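Long-range contacts in uncharacterized protein (Thermus thermophilus HB8, PDB 4WVA), which hydrolyses mannosylglycerate, a solute that thermophiles make under osmotic stress, to mannose and glycerate, and probably splits glucosylglycerate in the same way: residues Ala40-Thr44 and Val110-Leu114; Gln31-Ala37 and Glu54-Leu58; Gly282-Ser286 and Val297-Phe303; Phe303-Phe307 and Trp360-Phe366; Leu174-Val179 and Asp205-Leu210. The contacts are given in a common frame with arbitrary orientation. Residue numbers count along the deposited sequence, not the author numbering.

Contact 1: residues Ala40-Thr44 and Val110-Leu114; sequences ALGWT and VVRYL
L41 and V110, the two residues with the most surface buried here, set the register: their CA atoms lie 7.0 Å apart, and T44 and L114 pair next at 7.9 Å. A40-W43 lies near the end of helix 33-43, V110-L114 is helical throughout, and the two run in the same general direction. L41 takes the mt rotamer (chi1 -66°, chi2 173°), which swings its CD2 to 4.0 Å from V110 CG1 and also to 4.0 Å from Y113 CD2. V110, with chi1 near 180°, uses CG1 a second time: A40 CB lies 4.1 Å from it. One turn further on, L114 is also mt, and its CD2 comes to 3.3 Å from T44 CG2, the tightest approach of the contact. T44 is p, so OG1 turns back and donates a hydrogen bond to L41 O at 2.6 Å, leaving CG2 for L114 and the edge of the Y113 ring. No hydrogen bond crosses between the segments. Y113 also meets F417 edge-to-face and makes a weak hydrogen bond to E280 of the second subunit. This apolar seam between helices 33-43 and 107-117 is consistent with neighbouring helices of one layer in an (alpha/alpha)6-barrel.

Contact 2: residues Gln31-Ala37 and Glu54-Leu58; sequences QWLWDSA and ELLCL
A short extended pair, Q31 and W32, runs into a helix starting at L33, with W32 at the N-cap; E54-L58 is helical throughout. The two helical segments are nearly antiparallel, at 158° with axes 9.8 Å apart, so L33 lies opposite L58 (CA atoms 7.0 Å apart) and S36 opposite E54 (6.3 Å). S36 OG donates a hydrogen bond to E54 OE2 at 2.7 Å; E54 gets there with chi1 t and chi2 p, and also holds R50 in a salt bridge. L58, with chi1 t and chi2 p, fills the gap between the helices, its CD2 4.0 Å from L33 O and 4.3 Å from L33 CG. L55 CD2 sits 3.8 Å from S36 O and 4.0 Å from A37 CA. The extended Q31 side chain lies over C57 and L58. W34 points away from E54-L58, D35 sideways with its carboxylate leading off; W32-D35 probably bind substrate. This is an antiparallel helical hairpin of the (alpha/alpha)6-barrel, with the probable substrate pocket at the start of its first helix.

Contact 3: residues Gly282-Ser286 and Val297-Phe303; sequences GFYFS and VKTSAGF
F283 pushes its ring into the turn made by K298-F303, with K298 over one face and G302 O over the other. K298 CB stands 4.0 Å from the centroid of the F283 ring, a CH-pi contact, and the ring edge points at the face of F303 in a T-shaped pair (centroids 5.2 Å apart, planes at 85°, F283 CZ to F303 CE2 3.6 Å). F283 belongs to a short strand, with chi1 t; G282 before it has positive phi, and the two form a G1 bulge opposite D278. S300-F303 is a 3-10 turn, held by G302 N to T299 O at 3.0 Å and F303 N to S300 O at 3.2 Å. G302 lies nearest Y284, CA atoms 4.8 Å apart; a CB here would clash with F283 CE2 and Y284 O. No hydrogen bond joins the segments directly, but one water links Y284 O (3.0 Å) to T299 N (3.1 Å) and V297 O (3.3 Å), and another links S286 N (3.1 Å) to V297 O (2.9 Å). Around this, K298 reaches E322 on helix 313-327, which packs on F283 and Y284; F303 turns to helix 356-368, and strand 283-288 pairs with strands 277-278 and 293-294.

Contact 4: residues Phe303-Phe307 and Trp360-Phe366; sequences FLPLF and WMVAEGF
The backbones nearly touch: F307 and G365 have their CA atoms only 4.2 Å apart, a closeness that the missing side chain allows. A CB on G365 would clash with L306 CB and F307 N; instead, G365 CA rests 3.6 Å from L306 O. W360-F366 is regular helix, while F303-F307 turns from a 3-10 end into a short helix. L304 lies opposite V362 (CA atoms 6.0 Å apart), with L304 CD2 3.6 Å from M361 CB. F307, with chi1 t, lays its ring across M361: M361 CG is 4.0 Å and M361 SD 4.4 Å from the F307 ring centroid, a Met-aromatic contact. The edge of F307 meets the face of the six-membered ring of W360, offset (centroids 6.0 Å apart, planes at 61°). Helix 356-368 is thus packed by a short connecting helix within the (alpha/alpha)6-barrel, and M361 also lies beside W34 of the probable substrate site. Towards the other end, L306 CD1 sits 3.5 Å above the F366 ring centroid, and F303 CD1 is 3.9 Å from F366 CZ.

Contact 5: residues Leu174-Val179 and Asp205-Leu210; sequences LSRVPV and DRYLSL
L174, in the last turn of helix 171-175, starts the contact: its O accepts V177 N at 3.0 Å and lies 3.2 Å from R206 CD, while its side chain puts CD2 4.2 Å from L210 CD1 and CD1 4.2 Å from Y207 CE1, at the edge of that ring. S175 contributes its carbonyl, which takes a hydrogen bond from a water at 2.7 Å; the same water donates to V177 O at 2.6 Å and accepts from R206 NE at 3.0 Å, tying the turn to the arginine. V177 and P178 are extended. V177 (chi1 t), its CA 5.9 Å from that of R206, points at helix 201-216, CG2 4.0 Å from L210 CD2 and CG1 3.5 Å from S209 OG. Here a loop leaving one helix lies against the side of another, in a part of the GH63 catalytic domain where Y207 is also close to D165, the probable proton donor. P178 follows with its carbonyl turned to the helix: S209 OG donates to P178 O at 2.6 Å. V179 (chi1 m) covers one face of the R206 guanidinium, with CG1 3.6 Å from R206 CG and 3.9 Å from D205 CB; R206 NH1 is hydrogen-bonded to E202 O.

Overall arrangement
Along the chain, contacts 1 and 2 come first with their segments interleaved, then contact 5, contact 3 and contact 4. Contacts 1 and 2 share helix 33-43 and lie with centres about 11 Å apart, touching through V110 and A37 and through V111 and L55. Contacts 3 and 4, with centres about 12 Å apart, share F303. Contact 4 bridges the two groups: W360 touches L41 of contact 1, and M361 touches W34 of contact 2. Contact 5 stands apart, its centre about 36 Å from that of contact 1 and on the opposite side of the chain's centre. Contact 2 holds probable substrate-binding residues, among them W34, and in contact 5 Y207 lies near D165, the probable proton donor.

Contact 1: residues Ala40-Thr44 and Val110-Leu114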
# COMPACT_ATOMS: atom_id res chain seq x y z
N ALA A 40 -25.79 7.94 15.35
CA ALA A 40 -26.51 7.85 14.07
C ALA A 40 -26.60 6.43 13.53
O ALA A 40 -27.63 6.04 12.97
CB ALA A 40 -25.89 8.80 13.04
N LEU A 41 -25.55 5.62 13.72
CA LEU A 41 -25.60 4.21 13.33
C LEU A 41 -26.69 3.44 14.08
O LEU A 41 -27.37 2.58 13.50
CB LEU A 41 -24.24 3.54 13.54
CG LEU A 41 -23.10 4.05 12.65
CD1 LEU A 41 -21.75 3.44 13.05
CD2 LEU A 41 -23.41 3.78 11.18
N GLY A 42 -26.88 3.77 15.36
CA GLY A 42 -27.95 3.18 16.14
C GLY A 42 -29.32 3.56 15.61
O GLY A 42 -30.21 2.71 15.51
N TRP A 43 -29.50 4.84 15.25
CA TRP A 43 -30.78 5.30 14.75
C TRP A 43 -31.21 4.61 13.44
O TRP A 43 -32.41 4.54 13.14
CB TRP A 43 -30.79 6.83 14.57
CG TRP A 43 -30.89 7.58 15.86
CD1 TRP A 43 -29.96 8.46 16.37
CD2 TRP A 43 -31.96 7.55 16.80
NE1 TRP A 43 -30.40 8.96 17.58
CE2 TRP A 43 -31.62 8.43 17.86
CE3 TRP A 43 -33.19 6.88 16.85
CZ2 TRP A 43 -32.47 8.65 18.95
CZ3 TRP A 43 -34.02 7.10 17.94
CH2 TRP A 43 -33.66 7.98 18.96
N THR A 44 -30.26 4.06 12.68
CA THR A 44 -30.61 3.33 11.44
C THR A 44 -31.51 2.13 11.75
O THR A 44 -32.17 1.60 10.84
CB THR A 44 -29.39 2.80 10.65
OG1 THR A 44 -28.72 1.78 11.40
CG2 THR A 44 -28.41 3.89 10.29
N VAL A 110 -19.55 7.43 8.69
CA VAL A 110 -20.95 7.20 9.00
C VAL A 110 -21.83 7.73 7.86
O VAL A 110 -22.78 7.07 7.46
CB VAL A 110 -21.34 7.77 10.38
CG1 VAL A 110 -22.84 7.66 10.59
CG2 VAL A 110 -20.58 7.05 11.49
N VAL A 111 -21.50 8.90 7.33
CA VAL A 111 -22.27 9.46 6.22
C VAL A 111 -22.23 8.52 4.99
O VAL A 111 -23.26 8.32 4.32
CB VAL A 111 -21.83 10.89 5.88
CG1 VAL A 111 -22.48 11.34 4.59
CG2 VAL A 111 -22.19 11.86 7.02
N ARG A 112 -21.08 7.94 4.69
CA ARG A 112 -20.99 7.01 3.56
C ARG A 112 -21.94 5.82 3.78
O ARG A 112 -22.66 5.39 2.88
CB ARG A 112 -19.56 6.50 3.35
CG ARG A 112 -19.50 5.48 2.22
CD ARG A 112 -18.10 4.92 2.02
NE ARG A 112 -18.10 3.94 0.93
CZ ARG A 112 -17.02 3.27 0.52
NH1 ARG A 112 -15.85 3.45 1.08
NH2 ARG A 112 -17.13 2.39 -0.48
N TYR A 113 -21.95 5.29 4.99
CA TYR A 113 -22.83 4.18 5.32
C TYR A 113 -24.31 4.57 5.18
O TYR A 113 -25.10 3.85 4.54
CB TYR A 113 -22.59 3.66 6.73
CG TYR A 113 -23.46 2.47 7.01
CD1 TYR A 113 -23.07 1.21 6.58
CD2 TYR A 113 -24.70 2.62 7.62
CE1 TYR A 113 -23.88 0.13 6.80
CE2 TYR A 113 -25.52 1.53 7.82
CZ TYR A 113 -25.10 0.30 7.42
OH TYR A 113 -25.91 -0.79 7.63
N LEU A 114 -24.69 5.70 5.76
CA LEU A 114 -26.08 6.18 5.59
C LEU A 114 -26.43 6.36 4.12
O LEU A 114 -27.52 5.98 3.67
CB LEU A 114 -26.33 7.48 6.35
CG LEU A 114 -26.11 7.44 7.87
CD1 LEU A 114 -26.41 8.80 8.44
CD2 LEU A 114 -26.92 6.34 8.56

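Contact 2: residues Gln31-Ala37 and Glu54-Leu58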
# COMPACT_ATOMS: atom_id res chain seq x y z
N GLN A 31 -24.80 18.26 22.49
CA GLN A 31 -24.40 17.40 21.37
C GLN A 31 -22.87 17.31 21.24
O GLN A 31 -22.19 18.33 21.15
CB GLN A 31 -25.00 17.90 20.06
CG GLN A 31 -24.61 17.07 18.84
CD GLN A 31 -25.43 17.32 17.58
OE1 GLN A 31 -25.65 16.39 16.77
NE2 GLN A 31 -25.83 18.56 17.36
N TRP A 32 -22.36 16.08 21.22
CA TRP A 32 -20.93 15.83 21.02
C TRP A 32 -20.67 15.26 19.61
O TRP A 32 -21.49 14.53 19.08
CB TRP A 32 -20.42 14.82 22.05
CG TRP A 32 -19.76 15.41 23.25
CD1 TRP A 32 -18.42 15.47 23.49
CD2 TRP A 32 -20.39 16.02 24.39
NE1 TRP A 32 -18.17 16.05 24.70
CE2 TRP A 32 -19.36 16.40 25.28
CE3 TRP A 32 -21.71 16.29 24.74
CZ2 TRP A 32 -19.61 17.03 26.48
CZ3 TRP A 32 -21.96 16.91 25.96
CH2 TRP A 32 -20.92 17.28 26.80
N LEU A 33 -19.53 15.62 19.04
CA LEU A 33 -19.18 15.30 17.66
C LEU A 33 -19.04 13.79 17.42
O LEU A 33 -19.83 13.22 16.64
CB LEU A 33 -17.89 16.03 17.29
CG LEU A 33 -17.43 16.09 15.83
CD1 LEU A 33 -16.25 17.06 15.74
CD2 LEU A 33 -17.08 14.73 15.25
N TRP A 34 -18.05 13.13 18.01
CA TRP A 34 -17.90 11.71 17.62
C TRP A 34 -19.04 10.86 18.19
O TRP A 34 -19.46 9.91 17.54
CB TRP A 34 -16.49 11.08 17.79
CG TRP A 34 -16.01 10.71 19.17
CD1 TRP A 34 -16.36 11.26 20.38
CD2 TRP A 34 -14.99 9.73 19.45
NE1 TRP A 34 -15.63 10.66 21.38
CE2 TRP A 34 -14.80 9.71 20.83
CE3 TRP A 34 -14.23 8.85 18.64
CZ2 TRP A 34 -13.88 8.85 21.44
CZ3 TRP A 34 -13.32 8.00 19.25
CH2 TRP A 34 -13.16 8.01 20.63
N ASP A 35 -19.62 11.27 19.32
CA ASP A 35 -20.77 10.56 19.85
C ASP A 35 -21.90 10.55 18.84
O ASP A 35 -22.51 9.51 18.60
CB ASP A 35 -21.28 11.17 21.16
CG ASP A 35 -20.28 11.12 22.28
OD1 ASP A 35 -19.19 11.74 22.14
OD2 ASP A 35 -20.57 10.48 23.31
N SER A 36 -22.22 11.71 18.26
CA SER A 36 -23.35 11.79 17.34
C SER A 36 -23.13 10.87 16.15
O SER A 36 -24.07 10.29 15.64
CB SER A 36 -23.63 13.23 16.90
OG SER A 36 -24.48 13.88 17.83
N ALA A 37 -21.87 10.72 15.73
CA ALA A 37 -21.58 9.91 14.57
C ALA A 37 -21.90 8.45 14.90
O ALA A 37 -22.59 7.79 14.13
CB ALA A 37 -20.13 10.06 14.15
N GLU A 54 -29.49 13.52 12.99
CA GLU A 54 -28.40 13.63 13.96
C GLU A 54 -27.22 14.40 13.38
O GLU A 54 -26.65 15.26 14.05
CB GLU A 54 -27.94 12.25 14.45
CG GLU A 54 -26.99 12.31 15.65
CD GLU A 54 -27.69 12.51 16.98
OE1 GLU A 54 -28.88 12.16 17.09
OE2 GLU A 54 -27.02 12.98 17.94
N LEU A 55 -26.83 14.06 12.14
CA LEU A 55 -25.63 14.64 11.56
C LEU A 55 -25.94 15.99 10.90
O LEU A 55 -25.10 16.88 10.88
CB LEU A 55 -25.02 13.67 10.56
CG LEU A 55 -24.72 12.29 11.17
CD1 LEU A 55 -24.05 11.44 10.12
CD2 LEU A 55 -23.91 12.42 12.45
N LEU A 56 -27.13 16.15 10.35
CA LEU A 56 -27.51 17.48 9.84
C LEU A 56 -27.41 18.49 10.96
O LEU A 56 -26.92 19.61 10.78
CB LEU A 56 -28.94 17.48 9.30
CG LEU A 56 -29.18 16.68 8.04
CD1 LEU A 56 -30.67 16.63 7.70
CD2 LEU A 56 -28.42 17.30 6.91
N CYS A 57 -27.91 18.10 12.13
CA CYS A 57 -27.94 19.00 13.27
C CYS A 57 -26.51 19.38 13.70
O CYS A 57 -26.21 20.54 13.94
CB CYS A 57 -28.70 18.34 14.41
SG CYS A 57 -28.86 19.35 15.89
N LEU A 58 -25.64 18.37 13.81
CA LEU A 58 -24.24 18.60 14.15
C LEU A 58 -23.59 19.66 13.24
O LEU A 58 -22.94 20.60 13.72
CB LEU A 58 -23.48 17.28 14.08
CG LEU A 58 -21.98 17.33 14.35
CD1 LEU A 58 -21.66 17.85 15.74
CD2 LEU A 58 -21.39 15.94 14.12

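Contact 3: residues Gly282-Ser286 and Val297-Phe303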
# COMPACT_ATOMS: atom_id res chain seq x y z
N GLY A 282 6.34 -3.29 18.71
CA GLY A 282 5.32 -3.98 17.97
C GLY A 282 3.95 -3.36 18.19
O GLY A 282 2.97 -4.06 18.45
N PHE A 283 3.88 -2.05 18.05
CA PHE A 283 2.63 -1.33 18.31
C PHE A 283 2.69 0.06 17.71
O PHE A 283 3.75 0.55 17.38
CB PHE A 283 2.43 -1.22 19.82
CG PHE A 283 1.00 -1.18 20.23
CD1 PHE A 283 0.22 -2.33 20.15
CD2 PHE A 283 0.42 -0.01 20.68
CE1 PHE A 283 -1.12 -2.31 20.51
CE2 PHE A 283 -0.92 0.01 21.05
CZ PHE A 283 -1.69 -1.14 20.98
N TYR A 284 1.52 0.68 17.52
CA TYR A 284 1.44 2.06 17.05
C TYR A 284 1.40 3.01 18.24
O TYR A 284 0.59 2.82 19.16
CB TYR A 284 0.19 2.30 16.22
CG TYR A 284 0.14 1.64 14.86
CD1 TYR A 284 0.65 2.27 13.74
CD2 TYR A 284 -0.48 0.40 14.68
CE1 TYR A 284 0.56 1.70 12.48
CE2 TYR A 284 -0.56 -0.19 13.43
CZ TYR A 284 -0.04 0.46 12.33
OH TYR A 284 -0.13 -0.14 11.09
N PHE A 285 2.24 4.04 18.20
CA PHE A 285 2.29 5.05 19.25
C PHE A 285 1.84 6.40 18.74
O PHE A 285 2.12 6.77 17.60
CB PHE A 285 3.72 5.23 19.78
CG PHE A 285 4.24 4.06 20.59
CD1 PHE A 285 3.42 3.34 21.43
CD2 PHE A 285 5.59 3.71 20.52
CE1 PHE A 285 3.92 2.27 22.18
CE2 PHE A 285 6.09 2.65 21.26
CZ PHE A 285 5.25 1.93 22.08
N SER A 286 1.19 7.17 19.61
CA SER A 286 1.04 8.60 19.38
C SER A 286 2.41 9.27 19.59
O SER A 286 3.31 8.69 20.24
CB SER A 286 0.01 9.17 20.35
OG SER A 286 -1.28 8.61 20.13
N VAL A 297 3.48 4.32 25.15
CA VAL A 297 2.40 3.79 25.97
C VAL A 297 1.44 3.13 25.00
O VAL A 297 1.00 3.77 24.06
CB VAL A 297 1.63 4.91 26.71
CG1 VAL A 297 0.45 4.34 27.49
CG2 VAL A 297 2.58 5.72 27.59
N LYS A 298 1.15 1.85 25.24
CA LYS A 298 0.25 1.08 24.38
C LYS A 298 -1.18 1.25 24.87
O LYS A 298 -1.55 0.74 25.93
CB LYS A 298 0.65 -0.40 24.38
CG LYS A 298 2.07 -0.62 23.85
CD LYS A 298 2.41 -2.09 23.68
CE LYS A 298 2.71 -2.75 25.00
NZ LYS A 298 3.15 -4.17 24.90
N THR A 299 -1.98 1.99 24.10
CA THR A 299 -3.39 2.18 24.42
C THR A 299 -4.25 1.52 23.34
O THR A 299 -3.76 1.13 22.27
CB THR A 299 -3.77 3.66 24.53
OG1 THR A 299 -3.82 4.24 23.22
CG2 THR A 299 -2.78 4.42 25.41
N SER A 300 -5.55 1.43 23.61
CA SER A 300 -6.46 0.84 22.61
C SER A 300 -6.48 1.65 21.31
O SER A 300 -6.85 1.11 20.27
CB SER A 300 -7.87 0.67 23.16
OG SER A 300 -8.43 1.90 23.52
N ALA A 301 -6.12 2.93 21.36
CA ALA A 301 -6.08 3.75 20.15
C ALA A 301 -5.07 3.23 19.13
O ALA A 301 -5.25 3.40 17.93
CB ALA A 301 -5.75 5.20 20.48
N GLY A 302 -4.02 2.58 19.61
CA GLY A 302 -3.01 2.00 18.75
C GLY A 302 -3.46 0.83 17.89
O GLY A 302 -2.72 0.44 17.01
N PHE A 303 -4.65 0.28 18.15
CA PHE A 303 -5.26 -0.71 17.28
C PHE A 303 -6.04 -0.05 16.13
O PHE A 303 -6.35 -0.72 15.13
CB PHE A 303 -6.22 -1.63 18.04
CG PHE A 303 -5.53 -2.58 18.97
CD1 PHE A 303 -5.11 -3.83 18.52
CD2 PHE A 303 -5.33 -2.25 20.30
CE1 PHE A 303 -4.48 -4.72 19.37
CE2 PHE A 303 -4.70 -3.14 21.16
CZ PHE A 303 -4.26 -4.36 20.69
O HOH W 1 -1.07 3.48 21.51
O HOH W 2 1.06 6.18 22.51

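Contact 4: residues Phe303-Phe307 and Trp360-Phe366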
# COMPACT_ATOMS: atom_id res chain seq x y z
N PHE A 303 -4.65 0.28 18.15
CA PHE A 303 -5.26 -0.71 17.28
C PHE A 303 -6.04 -0.05 16.13
O PHE A 303 -6.35 -0.72 15.13
CB PHE A 303 -6.22 -1.63 18.04
CG PHE A 303 -5.53 -2.58 18.97
CD1 PHE A 303 -5.11 -3.83 18.52
CD2 PHE A 303 -5.33 -2.25 20.30
CE1 PHE A 303 -4.48 -4.72 19.37
CE2 PHE A 303 -4.70 -3.14 21.16
CZ PHE A 303 -4.26 -4.36 20.69
N LEU A 304 -6.31 1.25 16.22
CA LEU A 304 -7.24 1.86 15.28
C LEU A 304 -6.70 1.97 13.85
O LEU A 304 -7.50 2.07 12.93
CB LEU A 304 -7.76 3.20 15.81
CG LEU A 304 -8.71 3.07 17.01
CD1 LEU A 304 -8.98 4.45 17.57
CD2 LEU A 304 -10.01 2.39 16.61
N PRO A 305 -5.37 1.86 13.62
CA PRO A 305 -5.00 1.79 12.19
C PRO A 305 -5.61 0.62 11.43
O PRO A 305 -5.73 0.67 10.21
CB PRO A 305 -3.47 1.79 12.23
CG PRO A 305 -3.17 2.59 13.45
CD PRO A 305 -4.19 2.12 14.46
N LEU A 306 -6.02 -0.44 12.12
CA LEU A 306 -6.77 -1.50 11.45
C LEU A 306 -8.05 -0.98 10.80
O LEU A 306 -8.42 -1.39 9.69
CB LEU A 306 -7.10 -2.61 12.44
CG LEU A 306 -5.92 -3.33 13.08
CD1 LEU A 306 -6.38 -4.09 14.32
CD2 LEU A 306 -5.22 -4.25 12.09
N PHE A 307 -8.74 -0.08 11.50
CA PHE A 307 -9.97 0.53 11.02
C PHE A 307 -9.68 1.47 9.84
O PHE A 307 -10.53 1.66 8.97
CB PHE A 307 -10.60 1.30 12.20
CG PHE A 307 -11.97 1.88 11.93
CD1 PHE A 307 -13.08 1.05 11.77
CD2 PHE A 307 -12.17 3.25 11.89
CE1 PHE A 307 -14.34 1.57 11.58
CE2 PHE A 307 -13.44 3.77 11.71
CZ PHE A 307 -14.51 2.94 11.54
N TRP A 360 -15.97 -1.83 18.88
CA TRP A 360 -16.60 -1.88 17.56
C TRP A 360 -15.62 -1.52 16.42
O TRP A 360 -15.49 -2.29 15.45
CB TRP A 360 -17.86 -1.01 17.53
CG TRP A 360 -18.49 -1.01 16.17
CD1 TRP A 360 -19.21 -2.02 15.59
CD2 TRP A 360 -18.40 0.03 15.21
NE1 TRP A 360 -19.58 -1.66 14.32
CE2 TRP A 360 -19.09 -0.41 14.06
CE3 TRP A 360 -17.82 1.31 15.20
CZ2 TRP A 360 -19.21 0.38 12.92
CZ3 TRP A 360 -17.94 2.09 14.07
CH2 TRP A 360 -18.63 1.62 12.94
N MET A 361 -14.90 -0.40 16.55
CA MET A 361 -13.98 -0.00 15.47
C MET A 361 -12.86 -1.03 15.30
O MET A 361 -12.46 -1.34 14.18
CB MET A 361 -13.36 1.37 15.70
CG MET A 361 -14.35 2.50 15.55
SD MET A 361 -13.62 4.14 15.78
CE MET A 361 -13.44 4.21 17.55
N VAL A 362 -12.34 -1.53 16.41
CA VAL A 362 -11.25 -2.50 16.36
C VAL A 362 -11.72 -3.86 15.83
O VAL A 362 -11.00 -4.50 15.08
CB VAL A 362 -10.53 -2.60 17.72
CG1 VAL A 362 -9.45 -3.67 17.71
CG2 VAL A 362 -9.94 -1.26 18.07
N ALA A 363 -12.92 -4.30 16.21
CA ALA A 363 -13.51 -5.51 15.62
C ALA A 363 -13.69 -5.37 14.12
O ALA A 363 -13.37 -6.29 13.36
CB ALA A 363 -14.84 -5.83 16.27
N GLU A 364 -14.22 -4.23 13.69
CA GLU A 364 -14.34 -3.91 12.26
C GLU A 364 -12.99 -4.08 11.57
O GLU A 364 -12.90 -4.71 10.53
CB GLU A 364 -14.88 -2.49 12.07
CG GLU A 364 -16.39 -2.38 12.23
CD GLU A 364 -17.14 -2.78 10.98
OE1 GLU A 364 -16.63 -2.53 9.87
OE2 GLU A 364 -18.28 -3.29 11.09
N GLY A 365 -11.95 -3.48 12.15
CA GLY A 365 -10.60 -3.54 11.57
C GLY A 365 -10.08 -4.96 11.51
O GLY A 365 -9.58 -5.40 10.47
N PHE A 366 -10.20 -5.70 12.61
CA PHE A 366 -9.72 -7.07 12.61
C PHE A 366 -10.46 -7.93 11.58
O PHE A 366 -9.83 -8.74 10.89
CB PHE A 366 -9.76 -7.70 14.00
CG PHE A 366 -8.55 -7.39 14.84
CD1 PHE A 366 -7.26 -7.71 14.39
CD2 PHE A 366 -8.68 -6.83 16.10
CE1 PHE A 366 -6.16 -7.44 15.16
CE2 PHE A 366 -7.57 -6.58 16.89
CZ PHE A 366 -6.31 -6.89 16.42

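Contact 5: residues Leu174-Val179 and Asp205-Leu210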
# COMPACT_ATOMS: atom_id res chain seq x y z
N LEU A 174 0.97 16.46 28.98
CA LEU A 174 0.18 17.35 29.84
C LEU A 174 0.99 17.94 30.98
O LEU A 174 0.65 19.00 31.48
CB LEU A 174 -1.02 16.63 30.42
CG LEU A 174 -2.20 16.62 29.49
CD1 LEU A 174 -3.19 15.58 30.01
CD2 LEU A 174 -2.85 18.00 29.35
N SER A 175 2.06 17.25 31.37
CA SER A 175 2.93 17.74 32.46
C SER A 175 3.59 19.08 32.13
O SER A 175 4.05 19.78 33.05
CB SER A 175 3.99 16.69 32.81
OG SER A 175 4.98 16.62 31.80
N ARG A 176 3.64 19.46 30.86
CA ARG A 176 4.20 20.75 30.45
C ARG A 176 3.22 21.91 30.43
O ARG A 176 3.62 23.05 30.18
CB ARG A 176 4.86 20.62 29.07
CG ARG A 176 5.85 19.48 29.04
CD ARG A 176 6.81 19.52 27.89
NE ARG A 176 7.51 18.25 27.89
CZ ARG A 176 7.15 17.17 27.20
NH1 ARG A 176 6.11 17.21 26.36
NH2 ARG A 176 7.85 16.06 27.33
N VAL A 177 1.94 21.65 30.70
CA VAL A 177 0.94 22.69 30.65
C VAL A 177 0.97 23.43 31.98
O VAL A 177 0.85 22.80 33.02
CB VAL A 177 -0.46 22.08 30.42
CG1 VAL A 177 -1.55 23.15 30.53
CG2 VAL A 177 -0.49 21.39 29.07
N PRO A 178 1.18 24.76 31.94
CA PRO A 178 1.28 25.50 33.22
C PRO A 178 -0.06 25.54 33.96
O PRO A 178 -1.10 25.62 33.31
CB PRO A 178 1.71 26.91 32.80
CG PRO A 178 1.41 27.02 31.34
CD PRO A 178 1.42 25.63 30.77
N VAL A 179 -0.01 25.49 35.29
CA VAL A 179 -1.21 25.64 36.11
C VAL A 179 -1.12 26.78 37.14
O VAL A 179 -2.08 27.03 37.85
CB VAL A 179 -1.58 24.32 36.82
CG1 VAL A 179 -1.92 23.23 35.80
CG2 VAL A 179 -0.48 23.84 37.76
N ASP A 205 -7.19 20.60 35.79
CA ASP A 205 -6.45 21.86 35.88
C ASP A 205 -5.78 22.19 34.56
O ASP A 205 -5.83 23.33 34.07
CB ASP A 205 -5.38 21.77 36.98
CG ASP A 205 -5.96 21.89 38.38
OD1 ASP A 205 -7.15 22.24 38.54
OD2 ASP A 205 -5.20 21.64 39.34
N ARG A 206 -5.17 21.17 33.96
CA ARG A 206 -4.45 21.32 32.70
C ARG A 206 -5.40 21.40 31.49
O ARG A 206 -5.16 22.17 30.58
CB ARG A 206 -3.39 20.22 32.59
CG ARG A 206 -2.29 20.42 33.64
CD ARG A 206 -1.44 19.20 33.92
NE ARG A 206 -0.37 19.58 34.83
CZ ARG A 206 -0.51 19.73 36.15
NH1 ARG A 206 -1.67 19.46 36.74
NH2 ARG A 206 0.53 20.13 36.90
N TYR A 207 -6.51 20.65 31.51
CA TYR A 207 -7.56 20.84 30.50
C TYR A 207 -8.01 22.32 30.43
O TYR A 207 -8.18 22.88 29.35
CB TYR A 207 -8.81 19.94 30.75
CG TYR A 207 -8.60 18.43 30.86
CD1 TYR A 207 -7.45 17.79 30.38
CD2 TYR A 207 -9.61 17.61 31.42
CE1 TYR A 207 -7.28 16.42 30.50
CE2 TYR A 207 -9.44 16.24 31.54
CZ TYR A 207 -8.28 15.64 31.08
OH TYR A 207 -8.12 14.28 31.21
N LEU A 208 -8.25 22.92 31.60
CA LEU A 208 -8.75 24.29 31.67
C LEU A 208 -7.68 25.32 31.32
O LEU A 208 -7.95 26.28 30.61
CB LEU A 208 -9.40 24.58 33.04
CG LEU A 208 -10.91 24.31 33.09
CD1 LEU A 208 -11.67 25.32 32.25
CD2 LEU A 208 -11.27 22.90 32.66
N SER A 209 -6.46 25.08 31.77
CA SER A 209 -5.32 25.94 31.38
C SER A 209 -5.22 26.07 29.85
O SER A 209 -5.06 27.17 29.30
CB SER A 209 -4.02 25.42 31.96
OG SER A 209 -2.92 26.18 31.49
N LEU A 210 -5.33 24.94 29.16
CA LEU A 210 -5.30 24.96 27.70
C LEU A 210 -6.46 25.74 27.11
O LEU A 210 -6.27 26.56 26.20
CB LEU A 210 -5.26 23.53 27.14
CG LEU A 210 -3.96 22.72 27.31
CD1 LEU A 210 -4.16 21.25 26.96
CD2 LEU A 210 -2.83 23.31 26.49
O HOH W 3 2.17 21.09 34.51